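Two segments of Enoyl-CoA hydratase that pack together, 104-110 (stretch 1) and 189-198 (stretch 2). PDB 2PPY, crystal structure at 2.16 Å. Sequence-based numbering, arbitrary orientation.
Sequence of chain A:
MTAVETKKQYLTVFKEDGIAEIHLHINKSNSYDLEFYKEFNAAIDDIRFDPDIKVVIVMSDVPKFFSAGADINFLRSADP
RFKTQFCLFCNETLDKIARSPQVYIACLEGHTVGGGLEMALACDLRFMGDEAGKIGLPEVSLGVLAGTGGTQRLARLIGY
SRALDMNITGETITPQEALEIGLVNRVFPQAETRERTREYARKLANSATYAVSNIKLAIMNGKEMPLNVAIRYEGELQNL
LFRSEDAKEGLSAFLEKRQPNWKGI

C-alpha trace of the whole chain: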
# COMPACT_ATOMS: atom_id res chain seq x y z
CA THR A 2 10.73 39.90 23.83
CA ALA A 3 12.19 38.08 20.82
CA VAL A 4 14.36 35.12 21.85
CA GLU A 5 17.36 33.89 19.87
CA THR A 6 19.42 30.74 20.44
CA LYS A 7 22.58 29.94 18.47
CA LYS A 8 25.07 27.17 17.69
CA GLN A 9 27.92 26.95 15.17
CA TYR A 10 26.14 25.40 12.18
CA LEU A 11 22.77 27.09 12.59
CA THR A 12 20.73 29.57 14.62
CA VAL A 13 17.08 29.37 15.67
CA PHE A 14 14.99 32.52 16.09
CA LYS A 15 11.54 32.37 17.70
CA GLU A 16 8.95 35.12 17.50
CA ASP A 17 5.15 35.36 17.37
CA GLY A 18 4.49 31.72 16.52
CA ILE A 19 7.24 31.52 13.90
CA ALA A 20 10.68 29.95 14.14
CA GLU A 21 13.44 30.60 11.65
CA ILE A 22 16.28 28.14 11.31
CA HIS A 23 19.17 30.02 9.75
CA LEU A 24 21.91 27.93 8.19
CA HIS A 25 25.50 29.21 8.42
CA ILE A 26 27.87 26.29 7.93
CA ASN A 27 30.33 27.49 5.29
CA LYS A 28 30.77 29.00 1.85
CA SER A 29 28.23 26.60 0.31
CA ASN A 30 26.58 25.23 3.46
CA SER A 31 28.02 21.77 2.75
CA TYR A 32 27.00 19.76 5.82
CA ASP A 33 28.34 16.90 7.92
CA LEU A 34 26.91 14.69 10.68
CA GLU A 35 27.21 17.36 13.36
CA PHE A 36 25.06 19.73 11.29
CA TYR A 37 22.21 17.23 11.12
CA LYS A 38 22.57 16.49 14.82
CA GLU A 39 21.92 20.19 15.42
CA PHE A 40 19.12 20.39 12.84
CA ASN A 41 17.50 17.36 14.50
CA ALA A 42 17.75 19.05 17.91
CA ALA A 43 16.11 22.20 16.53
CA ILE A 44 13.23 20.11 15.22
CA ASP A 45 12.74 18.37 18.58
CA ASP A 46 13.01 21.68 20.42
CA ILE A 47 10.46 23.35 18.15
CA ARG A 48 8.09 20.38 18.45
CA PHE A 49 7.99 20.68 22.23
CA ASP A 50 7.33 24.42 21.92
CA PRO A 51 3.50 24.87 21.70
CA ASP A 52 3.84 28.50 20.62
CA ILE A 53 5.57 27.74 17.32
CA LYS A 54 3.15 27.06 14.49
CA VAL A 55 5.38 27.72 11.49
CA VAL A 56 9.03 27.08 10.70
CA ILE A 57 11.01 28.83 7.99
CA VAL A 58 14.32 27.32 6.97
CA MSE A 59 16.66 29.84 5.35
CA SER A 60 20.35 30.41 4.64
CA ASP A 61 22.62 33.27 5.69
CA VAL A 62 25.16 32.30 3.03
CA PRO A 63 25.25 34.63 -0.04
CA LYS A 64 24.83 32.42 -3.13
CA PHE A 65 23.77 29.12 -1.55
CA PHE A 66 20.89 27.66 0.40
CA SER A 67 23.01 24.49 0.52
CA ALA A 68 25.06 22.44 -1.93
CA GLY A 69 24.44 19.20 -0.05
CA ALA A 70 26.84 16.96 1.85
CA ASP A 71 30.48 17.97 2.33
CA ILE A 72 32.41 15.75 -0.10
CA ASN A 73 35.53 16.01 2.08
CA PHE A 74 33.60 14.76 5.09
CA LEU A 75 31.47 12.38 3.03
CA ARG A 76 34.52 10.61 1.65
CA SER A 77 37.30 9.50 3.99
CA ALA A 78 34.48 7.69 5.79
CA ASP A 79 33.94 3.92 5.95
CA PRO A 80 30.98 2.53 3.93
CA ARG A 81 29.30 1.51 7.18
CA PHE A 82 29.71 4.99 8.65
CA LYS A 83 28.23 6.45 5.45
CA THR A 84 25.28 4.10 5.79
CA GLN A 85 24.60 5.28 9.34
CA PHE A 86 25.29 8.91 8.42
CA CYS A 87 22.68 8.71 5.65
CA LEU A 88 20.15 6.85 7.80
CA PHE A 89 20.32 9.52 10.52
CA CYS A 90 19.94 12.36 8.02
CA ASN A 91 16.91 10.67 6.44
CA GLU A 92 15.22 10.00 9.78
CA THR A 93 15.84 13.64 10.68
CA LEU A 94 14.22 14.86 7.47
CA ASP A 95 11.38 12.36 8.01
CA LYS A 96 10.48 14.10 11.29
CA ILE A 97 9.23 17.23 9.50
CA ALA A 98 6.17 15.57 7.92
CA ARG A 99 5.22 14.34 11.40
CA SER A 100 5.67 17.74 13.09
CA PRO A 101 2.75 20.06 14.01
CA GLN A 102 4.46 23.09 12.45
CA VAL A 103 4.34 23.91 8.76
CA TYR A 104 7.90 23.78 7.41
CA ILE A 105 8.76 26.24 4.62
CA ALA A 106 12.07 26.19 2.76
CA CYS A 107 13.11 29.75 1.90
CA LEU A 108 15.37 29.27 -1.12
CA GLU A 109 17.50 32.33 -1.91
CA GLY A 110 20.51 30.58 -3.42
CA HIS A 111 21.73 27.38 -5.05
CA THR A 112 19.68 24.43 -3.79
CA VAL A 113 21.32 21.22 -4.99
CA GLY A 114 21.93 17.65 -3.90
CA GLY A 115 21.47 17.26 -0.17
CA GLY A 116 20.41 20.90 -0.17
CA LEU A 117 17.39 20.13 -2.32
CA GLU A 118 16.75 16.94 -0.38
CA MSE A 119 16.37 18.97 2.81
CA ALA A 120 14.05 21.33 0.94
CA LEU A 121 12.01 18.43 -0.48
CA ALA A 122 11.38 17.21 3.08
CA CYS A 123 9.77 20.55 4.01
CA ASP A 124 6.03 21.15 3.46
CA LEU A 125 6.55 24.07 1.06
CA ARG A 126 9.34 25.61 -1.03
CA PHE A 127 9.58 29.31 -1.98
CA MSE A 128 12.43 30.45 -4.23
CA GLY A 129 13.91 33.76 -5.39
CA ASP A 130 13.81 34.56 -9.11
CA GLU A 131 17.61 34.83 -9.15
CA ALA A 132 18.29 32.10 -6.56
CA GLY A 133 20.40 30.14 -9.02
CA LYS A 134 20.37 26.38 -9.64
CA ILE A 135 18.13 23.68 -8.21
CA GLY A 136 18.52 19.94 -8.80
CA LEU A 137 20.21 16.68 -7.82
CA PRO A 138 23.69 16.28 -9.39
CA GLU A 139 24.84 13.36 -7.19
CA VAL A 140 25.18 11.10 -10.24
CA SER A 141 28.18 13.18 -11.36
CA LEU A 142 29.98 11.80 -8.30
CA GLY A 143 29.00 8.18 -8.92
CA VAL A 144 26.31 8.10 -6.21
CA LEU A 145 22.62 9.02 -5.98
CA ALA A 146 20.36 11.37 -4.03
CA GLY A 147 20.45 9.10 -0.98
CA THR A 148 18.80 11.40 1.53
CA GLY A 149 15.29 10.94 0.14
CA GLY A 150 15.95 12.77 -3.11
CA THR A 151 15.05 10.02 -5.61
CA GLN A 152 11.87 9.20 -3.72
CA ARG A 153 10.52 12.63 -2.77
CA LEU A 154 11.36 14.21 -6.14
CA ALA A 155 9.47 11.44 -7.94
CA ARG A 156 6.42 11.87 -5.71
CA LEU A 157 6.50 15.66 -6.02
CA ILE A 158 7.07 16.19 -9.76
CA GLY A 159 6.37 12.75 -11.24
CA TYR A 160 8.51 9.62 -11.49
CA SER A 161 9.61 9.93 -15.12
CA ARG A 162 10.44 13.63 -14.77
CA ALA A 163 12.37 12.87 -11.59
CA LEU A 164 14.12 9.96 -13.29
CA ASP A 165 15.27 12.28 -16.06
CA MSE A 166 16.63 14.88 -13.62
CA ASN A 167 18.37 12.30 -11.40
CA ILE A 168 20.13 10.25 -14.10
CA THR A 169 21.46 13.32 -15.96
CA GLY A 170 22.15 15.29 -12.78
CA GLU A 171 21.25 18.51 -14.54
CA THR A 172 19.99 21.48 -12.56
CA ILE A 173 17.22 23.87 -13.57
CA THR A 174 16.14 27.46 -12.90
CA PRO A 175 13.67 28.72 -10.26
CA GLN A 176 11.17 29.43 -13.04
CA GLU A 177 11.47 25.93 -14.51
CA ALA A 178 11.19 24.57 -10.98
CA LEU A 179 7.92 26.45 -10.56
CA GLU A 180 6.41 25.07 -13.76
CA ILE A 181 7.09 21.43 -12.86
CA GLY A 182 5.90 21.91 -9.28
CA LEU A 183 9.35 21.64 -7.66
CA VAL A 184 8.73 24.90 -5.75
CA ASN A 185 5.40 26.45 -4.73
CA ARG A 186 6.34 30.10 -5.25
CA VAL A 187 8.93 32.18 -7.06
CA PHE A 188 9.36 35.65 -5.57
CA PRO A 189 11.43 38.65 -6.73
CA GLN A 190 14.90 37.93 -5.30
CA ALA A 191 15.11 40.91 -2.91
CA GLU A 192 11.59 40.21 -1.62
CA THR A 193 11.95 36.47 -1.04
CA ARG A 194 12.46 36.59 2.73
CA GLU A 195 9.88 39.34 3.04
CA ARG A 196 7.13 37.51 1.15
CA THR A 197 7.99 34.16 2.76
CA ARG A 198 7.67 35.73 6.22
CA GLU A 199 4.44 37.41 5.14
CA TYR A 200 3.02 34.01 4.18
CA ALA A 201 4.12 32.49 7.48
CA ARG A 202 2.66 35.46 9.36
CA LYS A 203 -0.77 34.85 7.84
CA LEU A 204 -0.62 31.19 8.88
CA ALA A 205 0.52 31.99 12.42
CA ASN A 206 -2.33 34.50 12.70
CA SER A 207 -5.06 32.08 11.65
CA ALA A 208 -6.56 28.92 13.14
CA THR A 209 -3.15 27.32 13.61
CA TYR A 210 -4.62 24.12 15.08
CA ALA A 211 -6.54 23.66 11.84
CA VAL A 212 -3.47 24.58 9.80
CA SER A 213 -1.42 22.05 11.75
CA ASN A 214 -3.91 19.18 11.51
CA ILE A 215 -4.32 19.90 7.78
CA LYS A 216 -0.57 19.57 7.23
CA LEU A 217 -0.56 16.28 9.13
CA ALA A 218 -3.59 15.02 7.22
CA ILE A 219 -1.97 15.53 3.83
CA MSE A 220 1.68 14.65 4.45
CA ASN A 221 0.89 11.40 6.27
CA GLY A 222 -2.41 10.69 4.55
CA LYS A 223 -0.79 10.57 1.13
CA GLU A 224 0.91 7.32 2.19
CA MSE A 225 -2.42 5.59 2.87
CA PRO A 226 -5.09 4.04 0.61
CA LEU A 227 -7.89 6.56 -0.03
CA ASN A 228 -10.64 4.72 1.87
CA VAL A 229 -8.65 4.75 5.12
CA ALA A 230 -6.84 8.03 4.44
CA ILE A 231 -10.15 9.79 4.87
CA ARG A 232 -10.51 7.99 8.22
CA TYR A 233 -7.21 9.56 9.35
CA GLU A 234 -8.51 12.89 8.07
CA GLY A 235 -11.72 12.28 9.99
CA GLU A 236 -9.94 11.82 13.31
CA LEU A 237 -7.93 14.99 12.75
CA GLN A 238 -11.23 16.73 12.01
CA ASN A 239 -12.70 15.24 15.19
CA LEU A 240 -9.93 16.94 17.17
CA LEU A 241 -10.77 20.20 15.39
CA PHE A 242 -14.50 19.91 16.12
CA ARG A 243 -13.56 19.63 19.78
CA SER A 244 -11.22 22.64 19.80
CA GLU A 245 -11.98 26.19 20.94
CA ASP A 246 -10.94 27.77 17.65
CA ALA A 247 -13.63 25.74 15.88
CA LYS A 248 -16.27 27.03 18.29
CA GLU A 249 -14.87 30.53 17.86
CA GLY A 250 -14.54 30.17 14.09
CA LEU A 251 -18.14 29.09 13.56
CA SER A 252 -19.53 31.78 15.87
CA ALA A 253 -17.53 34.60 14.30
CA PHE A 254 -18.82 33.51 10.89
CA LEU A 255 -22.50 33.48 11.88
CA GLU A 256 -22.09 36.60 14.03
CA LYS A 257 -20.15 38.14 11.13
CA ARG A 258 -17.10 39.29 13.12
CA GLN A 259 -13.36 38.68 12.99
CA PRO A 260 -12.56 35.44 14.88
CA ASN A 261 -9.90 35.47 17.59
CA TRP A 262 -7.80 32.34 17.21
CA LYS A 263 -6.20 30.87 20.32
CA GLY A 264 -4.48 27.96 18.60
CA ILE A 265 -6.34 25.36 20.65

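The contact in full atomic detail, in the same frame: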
# COMPACT_ATOMS: atom_id res chain seq x y z
N TYR A 104 6.51 23.48 7.76
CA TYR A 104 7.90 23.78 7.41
C TYR A 104 8.01 24.37 6.00
O TYR A 104 7.58 23.75 5.02
CB TYR A 104 8.75 22.52 7.52
CG TYR A 104 9.30 22.28 8.92
CD1 TYR A 104 8.45 22.05 10.00
CD2 TYR A 104 10.68 22.31 9.16
CE1 TYR A 104 8.96 21.87 11.29
CE2 TYR A 104 11.19 22.13 10.44
CZ TYR A 104 10.33 21.91 11.50
OH TYR A 104 10.85 21.75 12.76
N ILE A 105 8.59 25.56 5.90
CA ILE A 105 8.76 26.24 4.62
C ILE A 105 10.24 26.44 4.34
O ILE A 105 10.98 26.96 5.18
CB ILE A 105 8.09 27.63 4.62
CG1 ILE A 105 6.63 27.51 5.06
CG2 ILE A 105 8.17 28.26 3.23
CD1 ILE A 105 5.94 28.86 5.20
N ALA A 106 10.68 26.02 3.16
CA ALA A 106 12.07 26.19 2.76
C ALA A 106 12.18 27.51 2.00
O ALA A 106 11.57 27.66 0.94
CB ALA A 106 12.50 25.05 1.87
N CYS A 107 12.93 28.46 2.55
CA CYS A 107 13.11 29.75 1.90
C CYS A 107 14.38 29.66 1.06
O CYS A 107 15.48 29.83 1.58
CB CYS A 107 13.24 30.86 2.94
SG CYS A 107 13.26 32.53 2.22
N LEU A 108 14.22 29.42 -0.23
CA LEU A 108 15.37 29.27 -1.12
C LEU A 108 15.80 30.57 -1.79
O LEU A 108 15.12 31.11 -2.67
CB LEU A 108 15.04 28.21 -2.17
CG LEU A 108 14.51 26.89 -1.59
CD1 LEU A 108 14.12 25.94 -2.72
CD2 LEU A 108 15.57 26.24 -0.68
N GLU A 109 16.96 31.08 -1.37
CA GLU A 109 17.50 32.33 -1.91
C GLU A 109 18.78 32.11 -2.71
O GLU A 109 19.30 33.04 -3.32
CB GLU A 109 17.75 33.33 -0.79
CG GLU A 109 16.49 33.91 -0.18
CD GLU A 109 16.78 34.78 1.02
OE1 GLU A 109 17.15 34.23 2.08
OE2 GLU A 109 16.65 36.02 0.91
N GLY A 110 19.29 30.88 -2.69
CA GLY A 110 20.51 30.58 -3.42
C GLY A 110 20.48 29.18 -3.99
O GLY A 110 19.44 28.52 -3.99
N PRO A 189 10.34 37.80 -6.23
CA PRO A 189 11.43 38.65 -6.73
C PRO A 189 12.55 38.46 -5.70
O PRO A 189 12.31 38.56 -4.50
CB PRO A 189 10.83 40.05 -6.68
CG PRO A 189 9.38 39.81 -6.94
CD PRO A 189 9.09 38.58 -6.09
N GLN A 190 13.76 38.18 -6.18
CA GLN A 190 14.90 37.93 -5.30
C GLN A 190 14.97 38.74 -3.99
O GLN A 190 14.98 38.16 -2.91
CB GLN A 190 16.20 38.13 -6.07
CG GLN A 190 17.44 37.56 -5.39
CD GLN A 190 17.38 36.04 -5.24
OE1 GLN A 190 16.94 35.33 -6.14
NE2 GLN A 190 17.85 35.54 -4.10
N ALA A 191 15.00 40.06 -4.09
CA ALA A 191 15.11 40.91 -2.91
C ALA A 191 13.89 40.90 -1.99
O ALA A 191 13.93 41.46 -0.90
CB ALA A 191 15.43 42.34 -3.33
N GLU A 192 12.80 40.27 -2.42
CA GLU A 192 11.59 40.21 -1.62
C GLU A 192 11.28 38.80 -1.12
O GLU A 192 10.26 38.58 -0.46
CB GLU A 192 10.41 40.72 -2.45
CG GLU A 192 10.58 42.13 -2.98
CD GLU A 192 9.60 42.46 -4.09
OE1 GLU A 192 8.38 42.24 -3.90
OE2 GLU A 192 10.06 42.93 -5.15
N THR A 193 12.16 37.86 -1.42
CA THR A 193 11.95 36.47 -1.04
C THR A 193 11.71 36.25 0.45
O THR A 193 10.71 35.63 0.83
CB THR A 193 13.12 35.60 -1.51
OG1 THR A 193 13.24 35.71 -2.93
CG2 THR A 193 12.89 34.13 -1.15
N ARG A 194 12.61 36.74 1.29
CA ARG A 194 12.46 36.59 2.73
C ARG A 194 11.22 37.31 3.22
O ARG A 194 10.48 36.81 4.07
CB ARG A 194 13.68 37.15 3.46
CG ARG A 194 14.93 36.32 3.31
CD ARG A 194 15.91 36.65 4.41
NE ARG A 194 17.09 35.80 4.35
CZ ARG A 194 18.02 35.74 5.30
NH1 ARG A 194 17.90 36.49 6.39
NH2 ARG A 194 19.05 34.93 5.16
N GLU A 195 11.01 38.51 2.68
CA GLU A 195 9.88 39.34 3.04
C GLU A 195 8.55 38.62 2.76
O GLU A 195 7.73 38.47 3.66
CB GLU A 195 9.93 40.64 2.24
CG GLU A 195 8.91 41.68 2.66
CD GLU A 195 8.87 42.87 1.71
OE1 GLU A 195 9.84 43.05 0.95
OE2 GLU A 195 7.88 43.63 1.74
N ARG A 196 8.36 38.18 1.53
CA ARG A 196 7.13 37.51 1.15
C ARG A 196 6.96 36.14 1.82
O ARG A 196 5.84 35.72 2.09
CB ARG A 196 7.04 37.41 -0.37
CG ARG A 196 7.10 38.79 -1.04
CD ARG A 196 6.76 38.74 -2.51
NE ARG A 196 5.42 38.20 -2.72
CZ ARG A 196 4.85 38.06 -3.92
NH1 ARG A 196 5.52 38.42 -5.01
NH2 ARG A 196 3.64 37.54 -4.02
N THR A 197 8.06 35.45 2.09
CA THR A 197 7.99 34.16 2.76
C THR A 197 7.48 34.40 4.18
O THR A 197 6.58 33.70 4.65
CB THR A 197 9.37 33.46 2.84
OG1 THR A 197 9.83 33.15 1.51
CG2 THR A 197 9.28 32.17 3.65
N ARG A 198 8.07 35.39 4.86
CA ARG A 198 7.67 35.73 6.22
C ARG A 198 6.23 36.20 6.27
O ARG A 198 5.51 35.94 7.24
CB ARG A 198 8.59 36.82 6.79
CG ARG A 198 9.92 36.29 7.31
CD ARG A 198 10.96 37.38 7.46
NE ARG A 198 12.20 36.85 8.00
CZ ARG A 198 13.40 37.40 7.82
NH1 ARG A 198 13.51 38.51 7.10
NH2 ARG A 198 14.48 36.84 8.35
O HOH W 1 15.11 37.97 0.06

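Strand 104-108 and helix 193-198 run nearly antiparallel, at 164°, with their axes 9.0 Å apart at closest approach, and the contact grades from apolar to polar along its length. Alternation along the strand selects who takes part: Ile-105 and Cys-107 point toward the helix, while Ala-106 points away. The helix answers with Thr-193 and Thr-197, one turn apart and both directed at the strand. Ile-105 CG2 meets Thr-197 CG2 at 4.1 Å, and Cys-107 SG lies 3.7 Å from Thr-193 CG2. Small side chains suit this place, where Cys-107 and Thr-197 bring their CA atoms within 6.8 Å.

Buried threonine hydroxyls need partners, and here stretch 2 supplies them itself. Thr-197 OG1 donates to Thr-193 O at 2.7 Å, and Thr-193 OG1 donates to Gln-190 O at 3.0 Å. Thr-193 CG2 also touches Glu-109 CG at 3.7 Å.

Beyond the strand's end, Glu-109 has the most area covered by the other stretch and organises the polar part. Its CB points sideways, but the chain (m, t, then chi3 of -72°) brings the carboxylate to the helix. OE1 of Glu-109 accepts from Arg-194 NE at 2.8 Å, a nearly straight hydrogen bond (171°) within a salt bridge, at the guanidinium edge. Arg-194 NH2 is satisfied elsewhere in the structure. The second carboxylate oxygen, Glu-109 OE2, receives a hydrogen bond from a water at 2.6 Å; that water also donates to Gln-190 O at 3.0 Å and accepts from Arg-194 N at 3.0 Å, thereby satisfying the backbone NH of Arg-194. Gln-190 NE2 donates to the backbone Glu-109 O at 3.0 Å, with a bent angle of 136°, while its OE1 is bonded elsewhere.

The rule is economical: methyls, sulfur and internally bonded threonine hydroxyls fill the interior, and charge sits at the partly exposed end.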